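Local coordinates for protein mRNA export factor MEX67 (Candida albicans, PDB 1Q40) that probably serves in exporting mRNA from the nucleus, through an NTF2-like domain that pairs with a second protein chain, at residues 25-28 with 34-37; 70-75 with 146-151; 92-97 with 101-106. One frame throughout, in Å; residues are numbered along the deposited sequence.

Interactions 1 and 3 touch: Met-36 O of the loop segment 34-37 meets Gln-97 NE2, and Trp-28 packs on Phe-104 of helix 96-105, the contact centres lying about 13 Å apart. Interaction 2 joins that same helix through the loop 146-151 but stays clear of interaction 1, about 8 Å away at the nearest atoms. Each is partly buried, and the chemistry differs with the place. Residues 25-28 with 34-37 meet by aliphatic and aromatic packing alone. Residues 70-75 with 146-151 set a tyrosine face on a proline, with water at the rim. Residues 92-97 with 101-106 are held by one serine pair between strand and helix and one backbone bond within the helix.

Interaction 1: residues 25-28 with 34-37; sequences LKLW and ELMI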
ATOM      1  N   LEU B  25      -3.180  10.230 -15.742  1.00 41.12           N
ATOM      2  CA  LEU B  25      -2.962   8.988 -16.471  1.00 40.97           C
ATOM      3  C   LEU B  25      -2.905   9.191 -17.980  1.00 41.53           C
ATOM      4  O   LEU B  25      -2.149   8.509 -18.663  1.00 40.39           O
ATOM      5  CB  LEU B  25      -4.027   7.948 -16.104  1.00 41.27           C
ATOM      6  CG  LEU B  25      -3.877   7.322 -14.705  1.00 41.40           C
ATOM      7  CD1 LEU B  25      -4.958   6.273 -14.502  1.00 42.31           C
ATOM      8  CD2 LEU B  25      -2.486   6.729 -14.495  1.00 40.96           C
ATOM      9  N   LYS B  26      -3.701  10.128 -18.498  1.00 43.19           N
ATOM     10  CA  LYS B  26      -3.602  10.509 -19.903  1.00 44.19           C
ATOM     11  C   LYS B  26      -2.160  10.862 -20.250  1.00 42.94           C
ATOM     12  O   LYS B  26      -1.605  10.316 -21.197  1.00 43.07           O
ATOM     13  CB  LYS B  26      -4.529  11.689 -20.221  1.00 46.37           C
ATOM     14  CG  LYS B  26      -4.742  11.910 -21.720  1.00 49.44           C
ATOM     15  CD  LYS B  26      -5.715  13.069 -21.998  1.00 54.13           C
ATOM     16  CE  LYS B  26      -5.003  14.429 -22.030  1.00 56.02           C
ATOM     17  NZ  LYS B  26      -5.704  15.400 -22.913  1.00 59.05           N
ATOM     18  N   LEU B  27      -1.554  11.751 -19.462  1.00 41.99           N
ATOM     19  CA  LEU B  27      -0.181  12.217 -19.706  1.00 41.34           C
ATOM     20  C   LEU B  27       0.889  11.194 -19.310  1.00 39.50           C
ATOM     21  O   LEU B  27       1.965  11.134 -19.919  1.00 38.61           O
ATOM     22  CB  LEU B  27       0.069  13.548 -18.981  1.00 41.88           C
ATOM     23  CG  LEU B  27      -0.850  14.706 -19.409  1.00 44.73           C
ATOM     24  CD1 LEU B  27      -0.434  16.014 -18.756  1.00 45.92           C
ATOM     25  CD2 LEU B  27      -0.881  14.853 -20.914  1.00 46.27           C
ATOM     26  N   TRP B  28       0.588  10.377 -18.303  1.00 38.43           N
ATOM     27  CA  TRP B  28       1.495   9.298 -17.889  1.00 36.79           C
ATOM     28  C   TRP B  28       1.674   8.284 -19.021  1.00 36.66           C
ATOM     29  O   TRP B  28       2.752   7.723 -19.196  1.00 35.86           O
ATOM     30  CB  TRP B  28       0.971   8.595 -16.632  1.00 35.94           C
ATOM     31  CG  TRP B  28       1.903   7.548 -16.131  1.00 33.83           C
ATOM     32  CD1 TRP B  28       1.802   6.198 -16.321  1.00 32.97           C
ATOM     33  CD2 TRP B  28       3.106   7.758 -15.385  1.00 31.59           C
ATOM     34  NE1 TRP B  28       2.864   5.552 -15.730  1.00 30.89           N
ATOM     35  CE2 TRP B  28       3.680   6.486 -15.142  1.00 30.14           C
ATOM     36  CE3 TRP B  28       3.758   8.894 -14.885  1.00 30.68           C
ATOM     37  CZ2 TRP B  28       4.865   6.326 -14.436  1.00 28.47           C
ATOM     38  CZ3 TRP B  28       4.935   8.729 -14.176  1.00 29.83           C
ATOM     39  CH2 TRP B  28       5.480   7.459 -13.963  1.00 28.34           C
ATOM     40  N   GLU B  34       5.020  16.548 -19.445  1.00 45.12           N
ATOM     41  CA  GLU B  34       3.905  17.466 -19.210  1.00 46.83           C
ATOM     42  C   GLU B  34       3.362  17.426 -17.775  1.00 46.31           C
ATOM     43  O   GLU B  34       2.639  18.339 -17.355  1.00 46.75           O
ATOM     44  CB  GLU B  34       2.776  17.184 -20.199  1.00 48.05           C
ATOM     45  CG  GLU B  34       3.148  17.461 -21.652  1.00 51.33           C
ATOM     46  CD  GLU B  34       1.942  17.684 -22.551  1.00 56.16           C
ATOM     47  OE1 GLU B  34       1.698  16.835 -23.441  1.00 58.83           O
ATOM     48  OE2 GLU B  34       1.241  18.712 -22.381  1.00 60.14           O
ATOM     49  N   LEU B  35       3.711  16.371 -17.034  1.00 44.59           N
ATOM     50  CA  LEU B  35       3.312  16.225 -15.635  1.00 44.05           C
ATOM     51  C   LEU B  35       4.196  17.002 -14.666  1.00 43.82           C
ATOM     52  O   LEU B  35       3.807  17.204 -13.523  1.00 43.38           O
ATOM     53  CB  LEU B  35       3.339  14.747 -15.233  1.00 43.02           C
ATOM     54  CG  LEU B  35       2.336  13.848 -15.958  1.00 43.54           C
ATOM     55  CD1 LEU B  35       2.743  12.377 -15.821  1.00 43.33           C
ATOM     56  CD2 LEU B  35       0.928  14.091 -15.432  1.00 44.37           C
HETATM   57  N   MSE B  36       5.374  17.433 -15.113  1.00 43.69           N
HETATM   58  CA  MSE B  36       6.401  17.949 -14.201  1.00 43.78           C
HETATM   59  C   MSE B  36       6.078  19.280 -13.535  1.00 45.32           C
HETATM   60  O   MSE B  36       6.690  19.620 -12.532  1.00 45.42           O
HETATM   61  CB  MSE B  36       7.767  18.016 -14.895  1.00 43.44           C
HETATM   62  CG  MSE B  36       8.248  16.665 -15.425  1.00 41.90           C
HETATM   63 SE   MSE B  36       7.945  15.159 -14.160  1.00 40.06          SE
HETATM   64  CE  MSE B  36       8.741  15.962 -12.586  1.00 40.03           C
ATOM     65  N   ILE B  37       5.111  20.017 -14.075  1.00 47.03           N
ATOM     66  CA  ILE B  37       4.582  21.209 -13.415  1.00 48.91           C
ATOM     67  C   ILE B  37       3.963  20.892 -12.033  1.00 48.35           C
ATOM     68  O   ILE B  37       3.988  21.730 -11.131  1.00 48.97           O
ATOM     69  CB  ILE B  37       3.561  21.938 -14.348  1.00 50.50           C
ATOM     70  CG1 ILE B  37       3.230  23.343 -13.822  1.00 53.66           C
ATOM     71  CG2 ILE B  37       2.283  21.125 -14.512  1.00 50.94           C
ATOM     72  CD1 ILE B  37       4.377  24.357 -13.960  1.00 55.70           C
TER
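Leu-27, near the end of helix 14-29, packs against Leu-35 and Glu-34 of the short 3-10 segment that follows. From CB outward, the first contact is Leu-35 CD2, 3.7 Å from Leu-27 CB, with Leu-35 CG almost as close. The chi1 of -60° sets CG beside the backbone N and anti to the carbonyl carbon, and from there the fork opens toward Glu-34. Of the two methyls, CD1 lies 3.7 Å from Glu-34 CB and also brushes Leu-35 CD2, while CD2 ends 4.1 Å from Glu-34 OE1, a loose approach to the carboxylate. Glu-34 is exposed; it crosses Leu-27 at about a right angle, with its CB doing the closer touching and its chain running extended beyond CG.

Leu-35 is the counterpart, and its two methyls divide the work. CD2 faces Leu-27; CD1 reaches the rim of the Trp-28 indole, meeting CE3 at 3.7 Å in the plane of the ring, and comes 3.8 Å from Trp-28 N. The indole therefore receives a methyl at its edge and not over a face. Its own chi1 of -177° swings CG anti to the backbone N, and the ring crosses the Leu-35 side chain at about a right angle. There is no hydrogen bond between the segments; the contact across them is van der Waals packing.

The pair closes the connection by which the chain leaves helix 14-29 on its way to strand 44-49 of the NTF2-like domain. Beyond it, the Trp-28 ring meets Phe-104 of helix 96-105 edge-to-face and makes a cation-pi contact with Arg-185 of strand 181-190, while selenomethionine Met-36 turns its side chain onto Ile-100 of that same helix.

Interaction 2: residues 70-75 with 146-151; sequences FGYYLN and AQPEVD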
ATOM      1  N   PHE B  70      10.524  -8.675 -13.657  1.00 23.70           N
ATOM      2  CA  PHE B  70      10.570  -7.282 -13.192  1.00 23.08           C
ATOM      3  C   PHE B  70      11.874  -6.539 -13.559  1.00 23.43           C
ATOM      4  O   PHE B  70      12.197  -5.529 -12.932  1.00 22.59           O
ATOM      5  CB  PHE B  70      10.383  -7.235 -11.673  1.00 22.71           C
ATOM      6  CG  PHE B  70       9.013  -7.640 -11.212  1.00 21.86           C
ATOM      7  CD1 PHE B  70       8.782  -8.907 -10.688  1.00 21.14           C
ATOM      8  CD2 PHE B  70       7.963  -6.742 -11.270  1.00 19.76           C
ATOM      9  CE1 PHE B  70       7.507  -9.268 -10.241  1.00 22.23           C
ATOM     10  CE2 PHE B  70       6.688  -7.089 -10.834  1.00 20.10           C
ATOM     11  CZ  PHE B  70       6.455  -8.357 -10.315  1.00 21.99           C
ATOM     12  N   GLY B  71      12.602  -7.037 -14.563  1.00 23.29           N
ATOM     13  CA  GLY B  71      13.889  -6.489 -14.985  1.00 23.82           C
ATOM     14  C   GLY B  71      14.041  -4.984 -15.166  1.00 23.85           C
ATOM     15  O   GLY B  71      15.077  -4.434 -14.823  1.00 24.28           O
ATOM     16  N   TYR B  72      13.028  -4.302 -15.695  1.00 23.85           N
ATOM     17  CA  TYR B  72      13.101  -2.841 -15.863  1.00 24.59           C
ATOM     18  C   TYR B  72      12.947  -2.047 -14.555  1.00 24.35           C
ATOM     19  O   TYR B  72      13.329  -0.881 -14.484  1.00 25.76           O
ATOM     20  CB  TYR B  72      12.039  -2.361 -16.861  1.00 25.46           C
ATOM     21  CG  TYR B  72      12.421  -2.546 -18.319  1.00 26.61           C
ATOM     22  CD1 TYR B  72      11.570  -3.192 -19.209  1.00 27.16           C
ATOM     23  CD2 TYR B  72      13.638  -2.074 -18.800  1.00 28.84           C
ATOM     24  CE1 TYR B  72      11.928  -3.373 -20.551  1.00 28.81           C
ATOM     25  CE2 TYR B  72      14.008  -2.250 -20.129  1.00 29.68           C
ATOM     26  CZ  TYR B  72      13.146  -2.890 -21.000  1.00 30.04           C
ATOM     27  OH  TYR B  72      13.525  -3.040 -22.309  1.00 31.67           O
ATOM     28  N   TYR B  73      12.397  -2.694 -13.531  1.00 23.70           N
ATOM     29  CA  TYR B  73      12.008  -2.060 -12.277  1.00 23.34           C
ATOM     30  C   TYR B  73      12.951  -2.305 -11.097  1.00 23.93           C
ATOM     31  O   TYR B  73      12.993  -1.505 -10.151  1.00 23.95           O
ATOM     32  CB  TYR B  73      10.648  -2.605 -11.876  1.00 22.74           C
ATOM     33  CG  TYR B  73       9.541  -2.307 -12.854  1.00 21.25           C
ATOM     34  CD1 TYR B  73       8.790  -1.147 -12.736  1.00 21.45           C
ATOM     35  CD2 TYR B  73       9.241  -3.179 -13.887  1.00 21.39           C
ATOM     36  CE1 TYR B  73       7.769  -0.850 -13.623  1.00 20.91           C
ATOM     37  CE2 TYR B  73       8.193  -2.897 -14.794  1.00 20.53           C
ATOM     38  CZ  TYR B  73       7.458  -1.739 -14.642  1.00 22.10           C
ATOM     39  OH  TYR B  73       6.432  -1.414 -15.504  1.00 20.94           O
ATOM     40  N   LEU B  74      13.698  -3.403 -11.140  1.00 24.37           N
ATOM     41  CA  LEU B  74      14.402  -3.886  -9.956  1.00 25.40           C
ATOM     42  C   LEU B  74      15.514  -2.976  -9.471  1.00 26.61           C
ATOM     43  O   LEU B  74      15.690  -2.816  -8.264  1.00 26.33           O
ATOM     44  CB  LEU B  74      14.980  -5.284 -10.190  1.00 26.01           C
ATOM     45  CG  LEU B  74      13.983  -6.420 -10.292  1.00 25.51           C
ATOM     46  CD1 LEU B  74      14.720  -7.676 -10.709  1.00 27.41           C
ATOM     47  CD2 LEU B  74      13.281  -6.636  -8.983  1.00 26.30           C
ATOM     48  N   ASN B  75      16.288  -2.399 -10.382  1.00 27.62           N
ATOM     49  CA  ASN B  75      17.424  -1.576  -9.942  1.00 29.02           C
ATOM     50  C   ASN B  75      16.976  -0.309  -9.221  1.00 28.25           C
ATOM     51  O   ASN B  75      17.658   0.178  -8.323  1.00 28.69           O
ATOM     52  CB  ASN B  75      18.343  -1.201 -11.099  1.00 29.73           C
ATOM     53  CG  ASN B  75      19.630  -0.561 -10.617  1.00 34.45           C
ATOM     54  OD1 ASN B  75      20.325  -1.109  -9.755  1.00 39.64           O
ATOM     55  ND2 ASN B  75      19.942   0.614 -11.145  1.00 39.05           N
ATOM     56  N   ALA B 146       5.878  -0.166 -24.508  1.00 32.13           N
ATOM     57  CA  ALA B 146       7.231   0.032 -25.003  1.00 31.86           C
ATOM     58  C   ALA B 146       8.235   0.087 -23.861  1.00 30.86           C
ATOM     59  O   ALA B 146       7.874   0.363 -22.711  1.00 30.10           O
ATOM     60  CB  ALA B 146       7.324   1.322 -25.863  1.00 32.91           C
ATOM     61  N   GLN B 147       9.495  -0.195 -24.199  1.00 30.70           N
ATOM     62  CA  GLN B 147      10.618  -0.096 -23.264  1.00 30.41           C
ATOM     63  C   GLN B 147      10.663   1.332 -22.733  1.00 30.07           C
ATOM     64  O   GLN B 147      10.148   2.240 -23.384  1.00 30.45           O
ATOM     65  CB  GLN B 147      11.945  -0.461 -23.974  1.00 30.67           C
ATOM     66  CG  GLN B 147      12.405   0.552 -25.027  1.00 32.59           C
ATOM     67  CD  GLN B 147      13.600   0.088 -25.887  1.00 35.69           C
ATOM     68  OE1 GLN B 147      13.733  -1.096 -26.204  1.00 37.80           O
ATOM     69  NE2 GLN B 147      14.448   1.038 -26.280  1.00 35.95           N
ATOM     70  N   PRO B 148      11.263   1.552 -21.567  1.00 29.39           N
ATOM     71  CA  PRO B 148      11.438   2.919 -21.069  1.00 29.55           C
ATOM     72  C   PRO B 148      12.336   3.755 -21.991  1.00 29.70           C
ATOM     73  O   PRO B 148      13.172   3.220 -22.716  1.00 28.83           O
ATOM     74  CB  PRO B 148      12.084   2.726 -19.684  1.00 28.84           C
ATOM     75  CG  PRO B 148      12.611   1.371 -19.680  1.00 29.55           C
ATOM     76  CD  PRO B 148      11.795   0.549 -20.631  1.00 29.09           C
ATOM     77  N   GLU B 149      12.141   5.063 -21.967  1.00 30.68           N
ATOM     78  CA  GLU B 149      12.996   5.977 -22.713  1.00 31.74           C
ATOM     79  C   GLU B 149      14.467   5.774 -22.346  1.00 32.15           C
ATOM     80  O   GLU B 149      15.336   5.726 -23.225  1.00 31.85           O
ATOM     81  CB  GLU B 149      12.579   7.425 -22.469  1.00 32.42           C
ATOM     82  CG  GLU B 149      13.508   8.450 -23.109  1.00 33.58           C
ATOM     83  CD  GLU B 149      12.948   9.858 -23.082  1.00 35.28           C
ATOM     84  OE1 GLU B 149      11.952  10.094 -22.368  1.00 35.99           O
ATOM     85  OE2 GLU B 149      13.514  10.731 -23.772  1.00 35.40           O
ATOM     86  N   VAL B 150      14.718   5.624 -21.047  1.00 32.54           N
ATOM     87  CA  VAL B 150      16.056   5.451 -20.486  1.00 33.18           C
ATOM     88  C   VAL B 150      16.119   4.095 -19.784  1.00 33.63           C
ATOM     89  O   VAL B 150      15.309   3.809 -18.905  1.00 32.67           O
ATOM     90  CB  VAL B 150      16.367   6.569 -19.468  1.00 33.46           C
ATOM     91  CG1 VAL B 150      17.747   6.364 -18.799  1.00 34.28           C
ATOM     92  CG2 VAL B 150      16.300   7.931 -20.138  1.00 34.26           C
ATOM     93  N   ASP B 151      17.082   3.261 -20.166  1.00 34.82           N
ATOM     94  CA  ASP B 151      17.181   1.902 -19.615  1.00 35.60           C
ATOM     95  C   ASP B 151      17.866   1.949 -18.258  1.00 36.23           C
ATOM     96  O   ASP B 151      19.066   2.172 -18.184  1.00 37.09           O
ATOM     97  CB  ASP B 151      17.963   0.992 -20.569  1.00 35.95           C
ATOM     98  CG  ASP B 151      17.777  -0.499 -20.263  1.00 36.67           C
ATOM     99  OD1 ASP B 151      17.564  -0.885 -19.081  1.00 34.63           O
ATOM    100  OD2 ASP B 151      17.825  -1.359 -21.175  1.00 38.28           O
TER
HETATM  101  O   HOH W   1      15.605  -1.207 -23.131  1.00 40.12           O
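Tyr-72 lays one face of its ring on Pro-148, and this is the tight part of the contact. Pro-148 CD sits 3.5 Å from the centroid of the Tyr-72 ring and only 9° off its normal, a CH-pi contact almost over the middle. Pro-148 CG adds to it from the CD2 side, 3.7 Å from Tyr-72 CD2. The chi1 of -80° carries the ring beside the backbone N and lets it lie face-on to the proline. At the far end Tyr-72 OH lies 3.5 Å from Gln-147 CB, approached obliquely; the Gln-147 amide continues away, its NE2 bonded to Tyr-167 O.

In this NTF2-like domain the contact ties the loop between strand 44-49 and helix 86-91 to the loop leaving strand 134-146. Residues 70-73 form a turn, closed by Tyr-73 N to Phe-70 O, that presents Tyr-72 to the proline. On the other loop Val-150 pairs by its backbone with Gln-105 of helix 96-105.

The other side is looser and wet. Asp-151 OD1 comes to the edge of the Tyr-72 ring, in its plane, yet stays 4.0 Å from CE2. A water bridges instead, 2.9 Å from Tyr-72 OH and donating to Asp-151 OD2. OD1 is bonded to Ser-153 OG, and OD2, besides the water, to His-173 NE2.

Interaction 3: residues 92-97 with 101-106; sequences KLSIGQ and YKSFQQ
The 92-97 backbone runs extended through Ser-94 and Ile-95, then swings at Gly-96, whose positive phi of 87° suits glycine, and enters helix 96-105. Residues 101-105 are the last part of that helix, so the chain folds back along itself: the CA atoms of Ser-94 and Ser-103 lie 7.1 Å apart. One helical turn joins the segments directly, Tyr-101 N bonding to Gln-97 O at 2.9 Å, and Tyr-101 CB rests 3.3 Å from that oxygen.

The side-chain link is a pair of serines meeting hydroxyl to hydroxyl. Ser-94 OG and Ser-103 OG are 2.5 Å apart, an unusually short hydrogen bond whose donor is not fixed. Both serines place OG beside their own backbone N, with chi1 near -70°, and both point toward the other segment. Gln-99 O, in the first turn of the helix, lies within weak bonding distance of both hydroxyls; with one proton each, they cannot both donate to it while bonding each other. Further along, Gln-106 folds its amide back on the end of the helix: NE2 donates to Lys-102 O at 3.0 Å, from well above the carbonyl plane, and OE1 is held by Asn-76 ND2. Tyr-101 packs one ring face on Gln-105 CG, toward the rim.

Ser-94 pairs by its backbone with Phe-45 of strand 44-49, onto which Ser-103 packs from the helix. Gln-97 NE2 reaches Met-36 O in the loop after helix 14-29. Leu-93, pointing away from segment 101-106, packs on Gln-44 and Ser-46 of strand 44-49, and touches a polar side chain of the partner protein chain.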
ATOM      1  N   LYS B  92      17.495   5.723  -4.346  1.00 30.52           N
ATOM      2  CA  LYS B  92      16.243   5.320  -4.987  1.00 29.29           C
ATOM      3  C   LYS B  92      15.063   6.247  -4.690  1.00 28.80           C
ATOM      4  O   LYS B  92      13.942   6.010  -5.154  1.00 26.76           O
ATOM      5  CB  LYS B  92      15.876   3.893  -4.591  1.00 29.48           C
ATOM      6  CG  LYS B  92      16.841   2.838  -5.113  1.00 30.89           C
ATOM      7  CD  LYS B  92      16.774   1.612  -4.211  1.00 33.39           C
ATOM      8  CE  LYS B  92      17.492   0.420  -4.827  1.00 35.29           C
ATOM      9  NZ  LYS B  92      18.921   0.717  -5.026  1.00 37.10           N
ATOM     10  N   LEU B  93      15.323   7.283  -3.901  1.00 28.56           N
ATOM     11  CA  LEU B  93      14.368   8.355  -3.666  1.00 28.88           C
ATOM     12  C   LEU B  93      14.684   9.548  -4.581  1.00 29.40           C
ATOM     13  O   LEU B  93      15.833   9.986  -4.665  1.00 29.74           O
ATOM     14  CB  LEU B  93      14.434   8.777  -2.206  1.00 29.15           C
ATOM     15  CG  LEU B  93      13.547   9.947  -1.796  1.00 29.83           C
ATOM     16  CD1 LEU B  93      12.079   9.606  -1.997  1.00 27.33           C
ATOM     17  CD2 LEU B  93      13.850  10.350  -0.356  1.00 29.99           C
ATOM     18  N   SER B  94      13.662  10.051  -5.274  1.00 29.42           N
ATOM     19  CA  SER B  94      13.811  11.207  -6.161  1.00 30.19           C
ATOM     20  C   SER B  94      13.184  12.441  -5.520  1.00 30.75           C
ATOM     21  O   SER B  94      12.040  12.393  -5.076  1.00 30.19           O
ATOM     22  CB  SER B  94      13.179  10.920  -7.526  1.00 30.10           C
ATOM     23  OG  SER B  94      13.963   9.970  -8.235  1.00 29.14           O
ATOM     24  N   ILE B  95      13.943  13.530  -5.461  1.00 31.68           N
ATOM     25  CA  ILE B  95      13.493  14.790  -4.864  1.00 33.16           C
ATOM     26  C   ILE B  95      13.632  15.925  -5.879  1.00 34.12           C
ATOM     27  O   ILE B  95      14.709  16.137  -6.424  1.00 34.01           O
ATOM     28  CB  ILE B  95      14.310  15.107  -3.589  1.00 34.00           C
ATOM     29  CG1 ILE B  95      14.164  13.979  -2.566  1.00 33.78           C
ATOM     30  CG2 ILE B  95      13.875  16.463  -2.975  1.00 35.08           C
ATOM     31  CD1 ILE B  95      15.078  14.117  -1.357  1.00 36.25           C
ATOM     32  N   GLY B  96      12.539  16.639  -6.140  1.00 34.95           N
ATOM     33  CA  GLY B  96      12.558  17.753  -7.071  1.00 36.56           C
ATOM     34  C   GLY B  96      12.324  17.295  -8.497  1.00 36.71           C
ATOM     35  O   GLY B  96      12.508  16.124  -8.820  1.00 34.73           O
ATOM     36  N   GLN B  97      11.944  18.238  -9.355  1.00 38.27           N
ATOM     37  CA  GLN B  97      11.480  17.929 -10.708  1.00 39.21           C
ATOM     38  C   GLN B  97      12.478  17.145 -11.560  1.00 38.80           C
ATOM     39  O   GLN B  97      12.085  16.234 -12.269  1.00 37.90           O
ATOM     40  CB  GLN B  97      11.090  19.211 -11.442  1.00 40.64           C
ATOM     41  CG  GLN B  97       9.813  19.838 -10.919  1.00 43.24           C
ATOM     42  CD  GLN B  97       9.645  21.281 -11.365  1.00 47.49           C
ATOM     43  OE1 GLN B  97      10.412  22.151 -10.954  1.00 50.36           O
ATOM     44  NE2 GLN B  97       8.634  21.539 -12.196  1.00 48.44           N
ATOM     45  N   TYR B 101      11.668  13.448 -12.858  1.00 31.17           N
ATOM     46  CA  TYR B 101      11.533  13.254 -14.295  1.00 31.48           C
ATOM     47  C   TYR B 101      12.453  12.126 -14.779  1.00 30.63           C
ATOM     48  O   TYR B 101      12.037  11.278 -15.557  1.00 29.03           O
ATOM     49  CB  TYR B 101      11.826  14.544 -15.067  1.00 33.12           C
ATOM     50  CG  TYR B 101      11.695  14.358 -16.566  1.00 35.22           C
ATOM     51  CD1 TYR B 101      10.514  13.882 -17.123  1.00 37.39           C
ATOM     52  CD2 TYR B 101      12.761  14.621 -17.415  1.00 37.85           C
ATOM     53  CE1 TYR B 101      10.392  13.689 -18.495  1.00 39.56           C
ATOM     54  CE2 TYR B 101      12.649  14.442 -18.789  1.00 39.88           C
ATOM     55  CZ  TYR B 101      11.463  13.978 -19.320  1.00 40.20           C
ATOM     56  OH  TYR B 101      11.347  13.793 -20.676  1.00 43.92           O
ATOM     57  N   LYS B 102      13.687  12.094 -14.289  1.00 31.27           N
ATOM     58  CA  LYS B 102      14.613  11.008 -14.639  1.00 31.33           C
ATOM     59  C   LYS B 102      14.087   9.624 -14.197  1.00 30.04           C
ATOM     60  O   LYS B 102      14.210   8.650 -14.931  1.00 29.63           O
ATOM     61  CB  LYS B 102      16.012  11.290 -14.082  1.00 32.36           C
ATOM     62  CG  LYS B 102      16.737  12.410 -14.812  1.00 36.32           C
ATOM     63  CD  LYS B 102      18.133  12.723 -14.243  1.00 39.86           C
ATOM     64  CE  LYS B 102      18.648  14.050 -14.795  1.00 43.69           C
ATOM     65  NZ  LYS B 102      20.052  14.414 -14.410  1.00 46.45           N
ATOM     66  N   SER B 103      13.459   9.536 -13.029  1.00 29.40           N
ATOM     67  CA  SER B 103      12.843   8.276 -12.602  1.00 28.36           C
ATOM     68  C   SER B 103      11.709   7.876 -13.544  1.00 27.38           C
ATOM     69  O   SER B 103      11.582   6.711 -13.898  1.00 26.75           O
ATOM     70  CB  SER B 103      12.288   8.362 -11.179  1.00 28.31           C
ATOM     71  OG  SER B 103      13.324   8.561 -10.252  1.00 29.62           O
ATOM     72  N   PHE B 104      10.893   8.848 -13.934  1.00 27.70           N
ATOM     73  CA  PHE B 104       9.763   8.607 -14.829  1.00 27.46           C
ATOM     74  C   PHE B 104      10.227   8.086 -16.191  1.00 27.31           C
ATOM     75  O   PHE B 104       9.554   7.252 -16.791  1.00 27.63           O
ATOM     76  CB  PHE B 104       8.930   9.882 -15.035  1.00 28.31           C
ATOM     77  CG  PHE B 104       8.105  10.329 -13.827  1.00 28.44           C
ATOM     78  CD1 PHE B 104       8.017   9.577 -12.654  1.00 28.22           C
ATOM     79  CD2 PHE B 104       7.416  11.542 -13.882  1.00 28.85           C
ATOM     80  CE1 PHE B 104       7.246  10.030 -11.566  1.00 28.24           C
ATOM     81  CE2 PHE B 104       6.650  11.991 -12.803  1.00 30.24           C
ATOM     82  CZ  PHE B 104       6.564  11.228 -11.639  1.00 28.09           C
ATOM     83  N   GLN B 105      11.367   8.572 -16.678  1.00 27.59           N
ATOM     84  CA  GLN B 105      11.917   8.129 -17.967  1.00 27.76           C
ATOM     85  C   GLN B 105      12.384   6.676 -17.958  1.00 27.16           C
ATOM     86  O   GLN B 105      12.498   6.067 -19.016  1.00 27.57           O
ATOM     87  CB  GLN B 105      13.110   8.998 -18.383  1.00 28.33           C
ATOM     88  CG  GLN B 105      12.781  10.428 -18.713  1.00 28.95           C
ATOM     89  CD  GLN B 105      14.007  11.205 -19.165  1.00 31.14           C
ATOM     90  OE1 GLN B 105      14.933  11.426 -18.379  1.00 31.88           O
ATOM     91  NE2 GLN B 105      14.024  11.608 -20.436  1.00 30.72           N
ATOM     92  N   GLN B 106      12.676   6.143 -16.770  1.00 26.90           N
ATOM     93  CA  GLN B 106      13.169   4.773 -16.609  1.00 26.82           C
ATOM     94  C   GLN B 106      12.081   3.736 -16.313  1.00 26.08           C
ATOM     95  O   GLN B 106      12.377   2.562 -16.087  1.00 26.23           O
ATOM     96  CB  GLN B 106      14.215   4.727 -15.496  1.00 27.02           C
ATOM     97  CG  GLN B 106      15.451   5.573 -15.773  1.00 29.42           C
ATOM     98  CD  GLN B 106      16.361   5.644 -14.569  1.00 31.84           C
ATOM     99  OE1 GLN B 106      16.959   4.643 -14.179  1.00 34.40           O
ATOM    100  NE2 GLN B 106      16.436   6.808 -13.956  1.00 34.87           N
TER